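Local coordinates for ribulose-bisphosphate carboxylase (Alicyclobacillus acidocaldarius subsp. acidocaldarius, PDB 4NAS), which belongs to the ribulose-bisphosphate carboxylase large-chain family, joining an N-terminal domain with a mixed beta sheet to a TIM-barrel catalytic domain, at residues D105-L110 / P278-A283; A15-R20 / I78-P83; R227-A232 / D257-V262. All coordinates share one frame; numbering follows the deposited sequence.

Contact 1 of 3, residues D105-L110 / P278-A283; sequences DGEIRL and PNYGIA
The carbonyl oxygen of Gly106 lies 3.2 Å from CE2 of Tyr280, oblique to the ring. Glu107 follows and lies against the same ring: its CG stands above one face of Tyr280, displaced toward the rim, while CB comes 3.8 Å from the Tyr280 OH. Beyond CG the glutamate chain is extended, which carries it alongside Asn279, where OE2 meets the asparagine CB; the carboxylate is held by a salt bridge to Arg18. At Ile108 the two backbones do not bond directly. A water lies between them, 2.9 Å from Ile108 O, and accepts from Gly281 N.

Arg109 CG is anti to the backbone N (chi1 180°), near Gly281 O, and the chain is extended from there to NE. NE-H bonds to Tyr280 O at 3.1 Å, and this oxygen lies at the edge of the guanidinium, in its plane, although the nitrogen stands 46° out of the carbonyl plane. Ala283 N sits over the centre of one guanidinium face. The outer nitrogens are claimed by Glu111, through a salt bridge to NH1, and by Tyr275 O at NH2. Leu110 then makes a parallel bridge to Ile282: Leu110 N donates to Gly281 O (2.9 Å) and Leu110 O accepts from Ala283 N (2.9 Å, nearly straight at 165°). Beside this pair, Leu110 CD2 touches Ile282 CG2 at 4.2 Å.

The short, weakly bonded strand 281-282 of the catalytic domain thus adds a parallel edge to the N-terminal domain's sheet, next to strand 108-114, whose other neighbour is strand 12-22. Pro278 and Tyr280 also pack on the second subunit, Ala283 takes the N-cap position of helix 284-295, and Phe99 of helix 91-99 covers Ile108, Leu110 and Ile282.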
loop_
_atom_site.group_PDB
_atom_site.type_symbol
_atom_site.label_atom_id
_atom_site.label_comp_id
_atom_site.label_asym_id
_atom_site.label_seq_id
_atom_site.Cartn_x
_atom_site.Cartn_y
_atom_site.Cartn_z
ATOM N N ASP B 105 4.466 -13.236 7.948
ATOM C CA ASP B 105 4.678 -14.453 8.733
ATOM C C ASP B 105 3.922 -15.641 8.167
ATOM O O ASP B 105 3.149 -16.277 8.878
ATOM C CB ASP B 105 4.306 -14.242 10.212
ATOM C CG ASP B 105 5.275 -13.309 10.937
ATOM O OD1 ASP B 105 6.337 -12.988 10.355
ATOM O OD2 ASP B 105 4.977 -12.898 12.082
ATOM N N GLY B 106 4.160 -15.924 6.891
ATOM C CA GLY B 106 3.529 -17.030 6.189
ATOM C C GLY B 106 2.046 -16.871 5.906
ATOM O O GLY B 106 1.555 -15.790 5.564
ATOM N N GLU B 107 1.303 -17.964 6.044
ATOM C CA GLU B 107 -0.135 -17.912 5.768
ATOM C C GLU B 107 -0.915 -17.261 6.900
ATOM O O GLU B 107 -1.261 -17.913 7.873
ATOM C CB GLU B 107 -0.679 -19.313 5.498
ATOM C CG GLU B 107 -2.153 -19.314 5.133
ATOM C CD GLU B 107 -2.620 -20.657 4.631
ATOM O OE1 GLU B 107 -1.751 -21.488 4.284
ATOM O OE2 GLU B 107 -3.857 -20.871 4.597
ATOM N N ILE B 108 -1.195 -15.966 6.772
ATOM C CA ILE B 108 -1.911 -15.232 7.813
ATOM C C ILE B 108 -2.635 -14.076 7.127
ATOM O O ILE B 108 -2.119 -13.536 6.162
ATOM C CB ILE B 108 -0.939 -14.663 8.882
ATOM C CG1 ILE B 108 -1.710 -13.988 10.006
ATOM C CG2 ILE B 108 0.124 -13.686 8.261
ATOM C CD1 ILE B 108 -0.850 -13.780 11.255
ATOM N N ARG B 109 -3.815 -13.724 7.618
ATOM C CA ARG B 109 -4.637 -12.693 6.983
ATOM C C ARG B 109 -5.391 -11.899 8.027
ATOM O O ARG B 109 -6.015 -12.478 8.932
ATOM C CB ARG B 109 -5.617 -13.373 6.012
ATOM C CG ARG B 109 -6.571 -12.474 5.255
ATOM C CD ARG B 109 -7.484 -13.339 4.355
ATOM N NE ARG B 109 -7.902 -12.639 3.143
ATOM C CZ ARG B 109 -9.112 -12.148 2.938
ATOM N NH1 ARG B 109 -10.055 -12.272 3.861
ATOM N NH2 ARG B 109 -9.379 -11.525 1.801
ATOM N N LEU B 110 -5.359 -10.575 7.902
ATOM C CA LEU B 110 -6.106 -9.705 8.813
ATOM C C LEU B 110 -7.588 -9.623 8.421
ATOM O O LEU B 110 -7.932 -9.148 7.316
ATOM C CB LEU B 110 -5.463 -8.309 8.838
ATOM C CG LEU B 110 -6.160 -7.240 9.686
ATOM C CD1 LEU B 110 -6.136 -7.607 11.173
ATOM C CD2 LEU B 110 -5.437 -5.912 9.452
ATOM N N PRO B 278 -7.747 -15.707 -0.636
ATOM C CA PRO B 278 -8.563 -16.055 0.528
ATOM C C PRO B 278 -7.754 -16.301 1.807
ATOM O O PRO B 278 -8.350 -16.313 2.870
ATOM C CB PRO B 278 -9.273 -17.346 0.084
ATOM C CG PRO B 278 -8.407 -17.916 -0.964
ATOM C CD PRO B 278 -7.811 -16.730 -1.687
ATOM N N ASN B 279 -6.437 -16.469 1.706
ATOM C CA ASN B 279 -5.629 -16.921 2.837
ATOM C C ASN B 279 -4.505 -15.974 3.252
ATOM O O ASN B 279 -3.835 -16.209 4.264
ATOM C CB ASN B 279 -5.013 -18.287 2.538
ATOM C CG ASN B 279 -6.050 -19.338 2.223
ATOM O OD1 ASN B 279 -7.121 -19.384 2.829
ATOM N ND2 ASN B 279 -5.741 -20.187 1.260
ATOM N N TYR B 280 -4.291 -14.923 2.468
ATOM C CA TYR B 280 -3.259 -13.933 2.769
ATOM C C TYR B 280 -3.855 -12.528 2.684
ATOM O O TYR B 280 -4.958 -12.353 2.151
ATOM C CB TYR B 280 -2.092 -14.061 1.780
ATOM C CG TYR B 280 -1.329 -15.378 1.856
ATOM C CD1 TYR B 280 -1.802 -16.515 1.219
ATOM C CD2 TYR B 280 -0.126 -15.467 2.545
ATOM C CE1 TYR B 280 -1.102 -17.712 1.275
ATOM C CE2 TYR B 280 0.583 -16.665 2.612
ATOM C CZ TYR B 280 0.085 -17.777 1.969
ATOM O OH TYR B 280 0.770 -18.960 2.024
ATOM N N GLY B 281 -3.124 -11.538 3.201
ATOM C CA GLY B 281 -3.504 -10.136 3.062
ATOM C C GLY B 281 -4.477 -9.574 4.083
ATOM O O GLY B 281 -4.508 -9.992 5.236
ATOM N N ILE B 282 -5.289 -8.618 3.640
ATOM C CA ILE B 282 -6.245 -7.926 4.482
ATOM C C ILE B 282 -7.615 -8.027 3.829
ATOM O O ILE B 282 -7.719 -7.807 2.628
ATOM C CB ILE B 282 -5.882 -6.429 4.565
ATOM C CG1 ILE B 282 -4.450 -6.238 5.052
ATOM C CG2 ILE B 282 -6.836 -5.693 5.479
ATOM C CD1 ILE B 282 -4.007 -4.808 5.013
ATOM N N ALA B 283 -8.659 -8.333 4.606
ATOM C CA ALA B 283 -10.026 -8.461 4.073
ATOM C C ALA B 283 -10.505 -7.239 3.285
ATOM O O ALA B 283 -10.242 -6.091 3.659
ATOM C CB ALA B 283 -11.010 -8.770 5.190
HETATM O O HOH W 1 -0.400 -11.826 4.543
#

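Contact 2 of 3, residues A15-R20 / I78-P83; sequences ATYRLR and IDIAYP
Thr16 and Asp79 both turn their first side-chain branch beside the backbone N: OG1 is anti to the carbonyl carbon in Thr16 (chi1 -60°), as CG is in Asp79 (chi1 -62°). Thr16 and Asp79 form a non-hydrogen-bonded pair in an antiparallel ladder joining strands 12-22 and 73-83 of the N-terminal domain's mixed sheet. The two side chains lie side by side, pointing the same way, and OG1 donates to OD1 over 2.7 Å, arriving from above the carboxylate plane. A salt bridge from Arg64 holds the other oxygen, OD2. Hydrogen-bonded pairs flank this one, Ala15 with Ile80 and Tyr17 with Ile78, each closed by two N-H to O bonds; the Tyr17 N to Ile78 O bond is 2.9 Å long and nearly straight (170°).

Ala15, Tyr17, Ile78 and Ile80 send their side chains to one face of the sheet, where Ile78, Ile80 and Tyr82 meet helix 26-36. There Tyr17 crosses Ile80 at about a right angle, and Ile80 CG1 meets the ring edge 4.1 Å from CE2. The side chains of Tyr17 and Tyr82 reach toward each other tip to tip, their OH atoms 3.0 Å apart, while Tyr17 OH is hydrogen-bonded to Val98 O. Ala15 CB lies at the edge of the Tyr82 ring. Farther along, Leu19 and Ile78 meet through methyl groups, with Leu19 CD2 only 3.5 Å from Ile78 CD1.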
loop_
_atom_site.group_PDB
_atom_site.type_symbol
_atom_site.label_atom_id
_atom_site.label_comp_id
_atom_site.label_asym_id
_atom_site.label_seq_id
_atom_site.Cartn_x
_atom_site.Cartn_y
_atom_site.Cartn_z
ATOM N N ALA B 15 -7.437 -6.864 16.844
ATOM C CA ALA B 15 -7.340 -7.446 15.517
ATOM C C ALA B 15 -7.560 -8.956 15.563
ATOM O O ALA B 15 -7.068 -9.637 16.458
ATOM C CB ALA B 15 -5.984 -7.130 14.907
ATOM N N THR B 16 -8.313 -9.455 14.589
ATOM C CA THR B 16 -8.548 -10.875 14.406
ATOM C C THR B 16 -7.808 -11.317 13.170
ATOM O O THR B 16 -8.011 -10.734 12.094
ATOM C CB THR B 16 -10.037 -11.157 14.176
ATOM O OG1 THR B 16 -10.789 -10.721 15.309
ATOM C CG2 THR B 16 -10.282 -12.652 13.949
ATOM N N TYR B 17 -6.949 -12.329 13.330
ATOM C CA TYR B 17 -6.188 -12.917 12.225
ATOM C C TYR B 17 -6.660 -14.333 11.951
ATOM O O TYR B 17 -7.014 -15.056 12.875
ATOM C CB TYR B 17 -4.684 -12.964 12.550
ATOM C CG TYR B 17 -4.145 -11.630 12.973
ATOM C CD1 TYR B 17 -3.684 -10.707 12.019
ATOM C CD2 TYR B 17 -4.121 -11.267 14.309
ATOM C CE1 TYR B 17 -3.211 -9.478 12.405
ATOM C CE2 TYR B 17 -3.641 -10.035 14.709
ATOM C CZ TYR B 17 -3.189 -9.148 13.764
ATOM O OH TYR B 17 -2.703 -7.924 14.154
ATOM N N ARG B 18 -6.686 -14.701 10.675
ATOM C CA ARG B 18 -6.875 -16.087 10.257
ATOM C C ARG B 18 -5.509 -16.591 9.811
ATOM O O ARG B 18 -4.869 -15.974 8.949
ATOM C CB ARG B 18 -7.825 -16.163 9.046
ATOM C CG ARG B 18 -8.019 -17.601 8.508
ATOM C CD ARG B 18 -8.398 -17.613 7.021
ATOM N NE ARG B 18 -8.666 -18.963 6.516
ATOM C CZ ARG B 18 -7.756 -19.769 5.966
ATOM N NH1 ARG B 18 -6.492 -19.385 5.846
ATOM N NH2 ARG B 18 -8.111 -20.970 5.535
ATOM N N LEU B 19 -5.066 -17.715 10.357
ATOM C CA LEU B 19 -3.732 -18.229 10.029
ATOM C C LEU B 19 -3.673 -19.750 10.085
ATOM O O LEU B 19 -4.515 -20.394 10.729
ATOM C CB LEU B 19 -2.680 -17.630 10.963
ATOM C CG LEU B 19 -2.906 -17.757 12.479
ATOM C CD1 LEU B 19 -2.385 -19.066 13.043
ATOM C CD2 LEU B 19 -2.288 -16.591 13.233
ATOM N N ARG B 20 -2.672 -20.314 9.411
ATOM C CA ARG B 20 -2.423 -21.754 9.448
ATOM C C ARG B 20 -1.147 -22.029 10.244
ATOM O O ARG B 20 -0.145 -21.339 10.070
ATOM C CB ARG B 20 -2.298 -22.308 8.027
ATOM C CG ARG B 20 -1.949 -23.777 7.959
ATOM C CD ARG B 20 -1.971 -24.283 6.529
ATOM N NE ARG B 20 -1.629 -25.702 6.462
ATOM C CZ ARG B 20 -2.226 -26.589 5.668
ATOM N NH1 ARG B 20 -3.215 -26.213 4.868
ATOM N NH2 ARG B 20 -1.842 -27.863 5.684
ATOM N N ILE B 78 -6.958 -15.835 15.796
ATOM C CA ILE B 78 -6.363 -15.333 17.018
ATOM C C ILE B 78 -6.790 -13.887 17.110
ATOM O O ILE B 78 -6.805 -13.201 16.089
ATOM C CB ILE B 78 -4.843 -15.418 16.936
ATOM C CG1 ILE B 78 -4.407 -16.881 16.952
ATOM C CG2 ILE B 78 -4.199 -14.662 18.074
ATOM C CD1 ILE B 78 -2.952 -17.071 16.653
ATOM N N ASP B 79 -7.174 -13.440 18.306
ATOM C CA ASP B 79 -7.484 -12.027 18.538
ATOM C C ASP B 79 -6.377 -11.421 19.401
ATOM O O ASP B 79 -6.056 -11.971 20.456
ATOM C CB ASP B 79 -8.824 -11.865 19.286
ATOM C CG ASP B 79 -10.025 -12.414 18.515
ATOM O OD1 ASP B 79 -10.016 -12.435 17.271
ATOM O OD2 ASP B 79 -11.005 -12.810 19.183
ATOM N N ILE B 80 -5.790 -10.307 18.959
ATOM C CA ILE B 80 -4.751 -9.616 19.737
ATOM C C ILE B 80 -5.185 -8.172 20.050
ATOM O O ILE B 80 -5.680 -7.463 19.160
ATOM C CB ILE B 80 -3.395 -9.577 18.984
ATOM C CG1 ILE B 80 -2.924 -10.986 18.601
ATOM C CG2 ILE B 80 -2.329 -8.868 19.814
ATOM C CD1 ILE B 80 -2.694 -11.918 19.803
ATOM N N ALA B 81 -5.032 -7.748 21.307
ATOM C CA ALA B 81 -5.337 -6.371 21.705
ATOM C C ALA B 81 -4.071 -5.505 21.767
ATOM O O ALA B 81 -3.133 -5.825 22.500
ATOM C CB ALA B 81 -6.059 -6.347 23.041
ATOM N N TYR B 82 -4.058 -4.425 20.990
ATOM C CA TYR B 82 -2.941 -3.472 20.939
ATOM C C TYR B 82 -3.352 -2.152 21.573
ATOM O O TYR B 82 -4.191 -1.435 21.023
ATOM C CB TYR B 82 -2.531 -3.181 19.487
ATOM C CG TYR B 82 -2.091 -4.399 18.715
ATOM C CD1 TYR B 82 -3.032 -5.208 18.072
ATOM C CD2 TYR B 82 -0.748 -4.750 18.620
ATOM C CE1 TYR B 82 -2.650 -6.320 17.373
ATOM C CE2 TYR B 82 -0.359 -5.874 17.891
ATOM C CZ TYR B 82 -1.325 -6.652 17.275
ATOM O OH TYR B 82 -0.998 -7.773 16.557
ATOM N N PRO B 83 -2.751 -1.818 22.720
ATOM C CA PRO B 83 -3.130 -0.613 23.469
ATOM C C PRO B 83 -3.033 0.605 22.571
ATOM O O PRO B 83 -2.056 0.736 21.837
ATOM C CB PRO B 83 -2.057 -0.534 24.566
ATOM C CG PRO B 83 -1.616 -1.943 24.764
ATOM C CD PRO B 83 -1.691 -2.591 23.391
#

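Contact 3 of 3, residues R227-A232 / D257-V262; sequences RARRLA and DPDVDV
Arg229 and Asp257 form the charged part of this contact, a salt bridge in which one carboxylate oxygen takes two donors. Arg229 NE (3.1 Å) and NH1 (3.0 Å) both reach Asp257 OD2, in weak hydrogen bonds each bent to 129°. The oxygen lies at the guanidinium edge while the carboxylate plane is turned 74° from that of the arginine. Glu226 takes the far nitrogen, NH2, in a second salt bridge. Asp259 adds its charge without a bond: its OD2 stays 4.3 Å from Arg229 NE, well out of the guanidinium plane.

Polar bonds also shape the loop. Asp257 OD1 accepts from Asp259 N in an Asx turn, within a type I beta turn from Asp257 to Val260. Both segments belong to the TIM-barrel domain: helix 221-233 packs here on the connection that leaves helix 248-256 and enters strand 264-267, at the end of the barrel where chains run into the strands.

The remaining contacts are apolar. Ala228 CB touches both methyls of Val260, CG1 at 3.8 Å, and CG2 of that valine also meets Arg229 CG. One helical turn on, Ala232 CB touches Val262 CG1, which a chi1 of 50° sets between the backbone N and carbonyl carbon, turned toward that CB. Leu239 of strand 238-242 packs against Ala228, Val260 and Val262.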
loop_
_atom_site.group_PDB
_atom_site.type_symbol
_atom_site.label_atom_id
_atom_site.label_comp_id
_atom_site.label_asym_id
_atom_site.label_seq_id
_atom_site.Cartn_x
_atom_site.Cartn_y
_atom_site.Cartn_z
ATOM N N ARG B 227 -2.730 21.030 -5.335
ATOM C CA ARG B 227 -3.485 20.753 -6.552
ATOM C C ARG B 227 -4.964 20.476 -6.247
ATOM O O ARG B 227 -5.846 20.943 -6.962
ATOM C CB ARG B 227 -2.877 19.609 -7.379
ATOM C CG ARG B 227 -3.581 19.464 -8.743
ATOM C CD ARG B 227 -2.895 18.505 -9.720
ATOM N NE ARG B 227 -2.764 19.089 -11.067
ATOM C CZ ARG B 227 -2.056 18.531 -12.043
ATOM N NH1 ARG B 227 -1.437 17.374 -11.831
ATOM N NH2 ARG B 227 -1.981 19.103 -13.230
ATOM N N ALA B 228 -5.226 19.718 -5.186
ATOM C CA ALA B 228 -6.597 19.422 -4.770
ATOM C C ALA B 228 -7.360 20.723 -4.493
ATOM O O ALA B 228 -8.557 20.859 -4.816
ATOM C CB ALA B 228 -6.581 18.561 -3.519
ATOM N N ARG B 229 -6.659 21.673 -3.889
ATOM C CA ARG B 229 -7.253 22.960 -3.541
ATOM C C ARG B 229 -7.592 23.748 -4.798
ATOM O O ARG B 229 -8.653 24.376 -4.877
ATOM C CB ARG B 229 -6.295 23.796 -2.689
ATOM C CG ARG B 229 -5.999 23.266 -1.298
ATOM C CD ARG B 229 -5.161 24.298 -0.542
ATOM N NE ARG B 229 -4.624 23.807 0.724
ATOM C CZ ARG B 229 -3.326 23.694 0.984
ATOM N NH1 ARG B 229 -2.918 23.242 2.167
ATOM N NH2 ARG B 229 -2.437 24.038 0.060
ATOM N N ARG B 230 -6.678 23.739 -5.768
ATOM C CA ARG B 230 -6.887 24.488 -7.001
ATOM C C ARG B 230 -8.066 23.903 -7.741
ATOM O O ARG B 230 -8.911 24.648 -8.244
ATOM C CB ARG B 230 -5.652 24.456 -7.902
ATOM C CG ARG B 230 -4.434 25.180 -7.357
ATOM C CD ARG B 230 -3.397 25.387 -8.453
ATOM N NE ARG B 230 -3.108 24.153 -9.190
ATOM C CZ ARG B 230 -2.032 23.393 -8.994
ATOM N NH1 ARG B 230 -1.853 22.290 -9.719
ATOM N NH2 ARG B 230 -1.129 23.735 -8.080
ATOM N N LEU B 231 -8.121 22.568 -7.791
ATOM C CA LEU B 231 -9.148 21.871 -8.556
ATOM C C LEU B 231 -10.523 22.146 -7.980
ATOM O O LEU B 231 -11.490 22.310 -8.725
ATOM C CB LEU B 231 -8.867 20.349 -8.648
ATOM C CG LEU B 231 -7.611 19.969 -9.440
ATOM C CD1 LEU B 231 -7.312 18.475 -9.424
ATOM C CD2 LEU B 231 -7.698 20.476 -10.881
ATOM N N ALA B 232 -10.602 22.223 -6.657
ATOM C CA ALA B 232 -11.841 22.612 -5.970
ATOM C C ALA B 232 -12.238 24.039 -6.346
ATOM O O ALA B 232 -13.370 24.301 -6.755
ATOM C CB ALA B 232 -11.661 22.508 -4.462
ATOM N N ASP B 257 -8.305 18.847 5.190
ATOM C CA ASP B 257 -8.050 20.236 4.792
ATOM C C ASP B 257 -9.340 20.980 4.354
ATOM O O ASP B 257 -9.953 20.621 3.347
ATOM C CB ASP B 257 -7.029 20.212 3.651
ATOM C CG ASP B 257 -6.432 21.569 3.351
ATOM O OD1 ASP B 257 -7.013 22.605 3.742
ATOM O OD2 ASP B 257 -5.367 21.583 2.702
ATOM N N PRO B 258 -9.732 22.029 5.098
ATOM C CA PRO B 258 -10.942 22.805 4.799
ATOM C C PRO B 258 -10.910 23.399 3.395
ATOM O O PRO B 258 -11.951 23.479 2.730
ATOM C CB PRO B 258 -10.892 23.926 5.836
ATOM C CG PRO B 258 -10.136 23.336 6.977
ATOM C CD PRO B 258 -9.071 22.507 6.324
ATOM N N ASP B 259 -9.721 23.787 2.939
ATOM C CA ASP B 259 -9.566 24.363 1.600
ATOM C C ASP B 259 -9.737 23.353 0.463
ATOM O O ASP B 259 -9.957 23.752 -0.686
ATOM C CB ASP B 259 -8.228 25.096 1.461
ATOM C CG ASP B 259 -8.171 26.371 2.292
ATOM O OD1 ASP B 259 -9.240 26.941 2.600
ATOM O OD2 ASP B 259 -7.048 26.800 2.635
ATOM N N VAL B 260 -9.618 22.061 0.764
ATOM C CA VAL B 260 -9.983 21.024 -0.204
ATOM C C VAL B 260 -11.490 20.831 -0.095
ATOM O O VAL B 260 -11.997 19.880 0.517
ATOM C CB VAL B 260 -9.199 19.701 -0.016
ATOM C CG1 VAL B 260 -9.565 18.702 -1.101
ATOM C CG2 VAL B 260 -7.711 19.977 -0.076
ATOM N N ASP B 261 -12.202 21.770 -0.704
ATOM C CA ASP B 261 -13.617 21.918 -0.461
ATOM C C ASP B 261 -14.416 21.209 -1.540
ATOM O O ASP B 261 -15.211 21.818 -2.251
ATOM C CB ASP B 261 -13.966 23.401 -0.401
ATOM C CG ASP B 261 -15.333 23.636 0.157
ATOM O OD1 ASP B 261 -15.666 22.979 1.170
ATOM O OD2 ASP B 261 -16.073 24.451 -0.428
ATOM N N VAL B 262 -14.195 19.912 -1.656
ATOM C CA VAL B 262 -14.778 19.132 -2.722
ATOM C C VAL B 262 -14.864 17.665 -2.255
ATOM O O VAL B 262 -13.993 17.199 -1.518
ATOM C CB VAL B 262 -13.868 19.247 -3.949
ATOM C CG1 VAL B 262 -12.435 18.948 -3.555
ATOM C CG2 VAL B 262 -14.311 18.324 -5.052
#

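Contacts 1 and 2 are neighbours in one sheet, their centres 11 Å apart, because strand 12-22 lies between strands 73-83 and 108-114. Arg109 N of contact 1 and Arg18 O of contact 2, 2.8 Å apart, probably form a hydrogen bond. Contact 3 stands apart on the barrel, its centre 36 Å from that of contact 1 and 38 Å from that of contact 2. Along the chain it is nested in the loop that contact 1 closes, as are carboxylated Lys176, Asp178 and Glu179, which bind a calcium ion. None of the three contacts supplies a ligand to that site; the side chains of Tyr82 and Asp257 lie about 12 Å and 11 Å from two different bound calcium ions.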